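Local coordinates for cellulosomal scaffoldin adaptor protein B (Acetivibrio cellulolyticus, PDB 4U3S) that probably anchors dockerin-bearing partners in the cellulosome through this third type II cohesin domain of the scaffoldin, at residues E105-T110 with F146-N151. Numbering follows the deposited sequence.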
ATOM      1  N   GLU A 105      18.109  17.308  12.216  1.00 21.17           N
ATOM      2  CA  GLU A 105      19.128  16.543  12.970  1.00 23.27           C
ATOM      3  C   GLU A 105      18.563  16.063  14.298  1.00 24.92           C
ATOM      4  O   GLU A 105      19.295  15.915  15.294  1.00 27.00           O
ATOM      5  CB  GLU A 105      20.392  17.375  13.175  1.00 24.12           C
ATOM      6  CG  GLU A 105      21.072  17.750  11.873  1.00 24.80           C
ATOM      7  CD  GLU A 105      22.432  18.376  12.076  1.00 27.52           C
ATOM      8  OE1 GLU A 105      23.269  17.750  12.755  1.00 25.93           O
ATOM      9  OE2 GLU A 105      22.675  19.454  11.511  1.00 30.29           O
ATOM     10  N   SER A 106      17.249  15.832  14.311  1.00 24.18           N
ATOM     11  CA  SER A 106      16.548  15.423  15.496  1.00 26.33           C
ATOM     12  C   SER A 106      15.718  14.199  15.145  1.00 23.78           C
ATOM     13  O   SER A 106      14.495  14.291  14.929  1.00 23.01           O
ATOM     14  CB  SER A 106      15.671  16.567  15.982  1.00 28.82           C
ATOM     15  OG  SER A 106      15.218  16.296  17.299  1.00 32.62           O
ATOM     16  N   PRO A 107      16.376  13.048  15.027  1.00 23.74           N
ATOM     17  CA  PRO A 107      15.670  11.839  14.640  1.00 22.65           C
ATOM     18  C   PRO A 107      14.786  11.298  15.733  1.00 23.25           C
ATOM     19  O   PRO A 107      15.113  11.469  16.919  1.00 24.16           O
ATOM     20  CB  PRO A 107      16.791  10.851  14.340  1.00 24.29           C
ATOM     21  CG  PRO A 107      17.929  11.308  15.164  1.00 25.77           C
ATOM     22  CD  PRO A 107      17.810  12.801  15.252  1.00 24.96           C
ATOM     23  N   GLU A 108      13.652  10.708  15.316  1.00 21.78           N
ATOM     24  CA  GLU A 108      12.712  10.026  16.201  1.00 23.51           C
ATOM     25  C   GLU A 108      13.047   8.548  16.176  1.00 25.80           C
ATOM     26  O   GLU A 108      13.017   7.955  15.118  1.00 33.63           O
ATOM     27  CB  GLU A 108      11.280  10.239  15.696  1.00 22.51           C
ATOM     28  CG  GLU A 108      10.906  11.699  15.624  1.00 23.56           C
ATOM     29  CD  GLU A 108       9.463  11.913  15.136  1.00 23.77           C
ATOM     30  OE1 GLU A 108       8.726  10.919  14.978  1.00 23.85           O
ATOM     31  OE2 GLU A 108       9.080  13.065  14.841  1.00 22.82           O
ATOM     32  N   GLU A 109      13.438   7.958  17.297  1.00 23.65           N
ATOM     33  CA  GLU A 109      13.897   6.577  17.244  1.00 24.89           C
ATOM     34  C   GLU A 109      13.239   5.624  18.218  1.00 24.21           C
ATOM     35  O   GLU A 109      13.341   4.401  18.045  1.00 21.72           O
ATOM     36  CB  GLU A 109      15.422   6.542  17.450  1.00 26.45           C
ATOM     37  CG  GLU A 109      16.146   7.364  16.401  1.00 28.82           C
ATOM     38  CD  GLU A 109      17.661   7.348  16.519  1.00 33.94           C
ATOM     39  OE1 GLU A 109      18.201   7.315  17.659  1.00 34.41           O
ATOM     40  OE2 GLU A 109      18.303   7.396  15.453  1.00 29.99           O
ATOM     41  N   THR A 110      12.604   6.160  19.247  1.00 22.73           N
ATOM     42  CA  THR A 110      12.053   5.361  20.303  1.00 23.66           C
ATOM     43  C   THR A 110      10.764   6.023  20.738  1.00 22.64           C
ATOM     44  O   THR A 110      10.731   7.236  20.996  1.00 23.60           O
ATOM     45  CB  THR A 110      13.024   5.286  21.523  1.00 26.12           C
ATOM     46  OG1 THR A 110      14.221   4.600  21.153  1.00 26.56           O
ATOM     47  CG2 THR A 110      12.368   4.581  22.707  1.00 27.61           C
ATOM     48  N   PHE A 146      10.999   2.191   8.246  1.00 18.18           N
ATOM     49  CA  PHE A 146      11.705   3.002   7.257  1.00 18.76           C
ATOM     50  C   PHE A 146      12.511   4.104   7.929  1.00 19.21           C
ATOM     51  O   PHE A 146      12.162   4.549   9.009  1.00 19.46           O
ATOM     52  CB  PHE A 146      10.691   3.628   6.288  1.00 20.80           C
ATOM     53  CG  PHE A 146       9.949   2.595   5.469  1.00 19.59           C
ATOM     54  CD1 PHE A 146       8.847   1.956   5.994  1.00 19.16           C
ATOM     55  CD2 PHE A 146      10.378   2.240   4.219  1.00 22.07           C
ATOM     56  CE1 PHE A 146       8.189   0.972   5.267  1.00 19.43           C
ATOM     57  CE2 PHE A 146       9.699   1.267   3.477  1.00 21.01           C
ATOM     58  CZ  PHE A 146       8.615   0.637   4.007  1.00 20.19           C
ATOM     59  N   ASN A 147      13.590   4.528   7.272  1.00 19.79           N
ATOM     60  CA  ASN A 147      14.422   5.585   7.808  1.00 20.96           C
ATOM     61  C   ASN A 147      14.226   6.865   7.013  1.00 21.45           C
ATOM     62  O   ASN A 147      13.497   6.892   5.995  1.00 19.92           O
ATOM     63  CB  ASN A 147      15.878   5.171   7.853  1.00 23.30           C
ATOM     64  CG  ASN A 147      16.471   4.936   6.482  1.00 24.42           C
ATOM     65  OD1 ASN A 147      16.067   5.545   5.494  1.00 22.94           O
ATOM     66  ND2 ASN A 147      17.488   4.068   6.424  1.00 27.94           N
ATOM     67  N   TRP A 148      14.877   7.931   7.464  1.00 20.12           N
ATOM     68  CA  TRP A 148      14.619   9.233   6.896  1.00 20.04           C
ATOM     69  C   TRP A 148      15.325   9.509   5.579  1.00 21.59           C
ATOM     70  O   TRP A 148      15.189  10.607   5.023  1.00 22.30           O
ATOM     71  CB  TRP A 148      14.885  10.334   7.902  1.00 20.77           C
ATOM     72  CG  TRP A 148      16.321  10.533   8.379  1.00 21.37           C
ATOM     73  CD1 TRP A 148      17.468  10.008   7.884  1.00 22.87           C
ATOM     74  CD2 TRP A 148      16.700  11.410   9.436  1.00 22.23           C
ATOM     75  NE1 TRP A 148      18.563  10.500   8.588  1.00 23.58           N
ATOM     76  CE2 TRP A 148      18.104  11.373   9.540  1.00 23.37           C
ATOM     77  CE3 TRP A 148      15.980  12.250  10.289  1.00 21.38           C
ATOM     78  CZ2 TRP A 148      18.795  12.111  10.494  1.00 24.47           C
ATOM     79  CZ3 TRP A 148      16.667  12.981  11.235  1.00 22.50           C
ATOM     80  CH2 TRP A 148      18.057  12.899  11.336  1.00 22.85           C
ATOM     81  N   TYR A 149      16.026   8.513   5.046  1.00 21.48           N
ATOM     82  CA  TYR A 149      16.467   8.584   3.667  1.00 25.12           C
ATOM     83  C   TYR A 149      15.424   7.973   2.747  1.00 24.43           C
ATOM     84  O   TYR A 149      15.566   8.017   1.539  1.00 25.25           O
ATOM     85  CB  TYR A 149      17.789   7.850   3.504  1.00 26.92           C
ATOM     86  CG  TYR A 149      18.945   8.619   4.092  1.00 28.51           C
ATOM     87  CD1 TYR A 149      19.410   9.784   3.474  1.00 32.67           C
ATOM     88  CD2 TYR A 149      19.578   8.184   5.235  1.00 32.48           C
ATOM     89  CE1 TYR A 149      20.497  10.491   3.979  1.00 34.09           C
ATOM     90  CE2 TYR A 149      20.668   8.878   5.758  1.00 35.53           C
ATOM     91  CZ  TYR A 149      21.114  10.034   5.131  1.00 38.18           C
ATOM     92  OH  TYR A 149      22.193  10.731   5.640  1.00 45.09           O
ATOM     93  N   GLY A 150      14.391   7.396   3.337  1.00 21.41           N
ATOM     94  CA  GLY A 150      13.262   6.845   2.597  1.00 22.39           C
ATOM     95  C   GLY A 150      13.383   5.347   2.363  1.00 23.31           C
ATOM     96  O   GLY A 150      12.600   4.771   1.578  1.00 23.39           O
ATOM     97  N   ASN A 151      14.346   4.709   3.020  1.00 22.78           N
ATOM     98  CA  ASN A 151      14.629   3.301   2.766  1.00 24.87           C
ATOM     99  C   ASN A 151      14.039   2.359   3.792  1.00 22.67           C
ATOM    100  O   ASN A 151      13.974   2.659   4.979  1.00 21.94           O
ATOM    101  CB  ASN A 151      16.139   3.086   2.694  1.00 27.55           C
ATOM    102  CG  ASN A 151      16.740   3.738   1.480  1.00 32.10           C
ATOM    103  OD1 ASN A 151      16.195   3.618   0.381  1.00 30.64           O
ATOM    104  ND2 ASN A 151      17.866   4.433   1.660  1.00 33.93           N
TER
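Trp148 and Pro107 make a small apolar contact at the surface of the cohesin domain, joining the turn after strand 143-147 to the loop that runs from helix 98-104 to strand 111-120. The far end of the indole's six-membered ring does the touching: CZ3 lies 3.7 Å from Pro107 CA, and CH2 is 3.8 Å from Pro107 CB. Pro107 meets the ring obliquely, with CB and CD both near CH2. Further back along the loop, CA of Glu105 comes within 4.1 Å of Trp148 CH2, while its CB points away from residues 146-151. Helix 98-104 adds Tyr101, whose ring packs edge-to-face with the indole, and Arg102 NH1 is hydrogen-bonded to Trp148 O. The cohesin fold is a β-sandwich, and here residues 147-150 form a type I β turn between its antiparallel strands 143-147 and 152-153. Trp148 stands at the second position of that turn, its CG set between the backbone N and carbonyl carbon (chi1 65°), which turns the indole toward residues 105-110. The Asn147 side chain folds back on the turn: its OD1 accepts from Tyr149 N at 3.0 Å, an Asx turn, and from Asn151 N at 3.1 Å. The two donors approach from opposite faces of the amide plane, the Asn151 bond being the straighter (159° against 139°). Beyond the turn, Asn151 OD1 is hydrogen-bonded to a basic side chain of the partner protein chain.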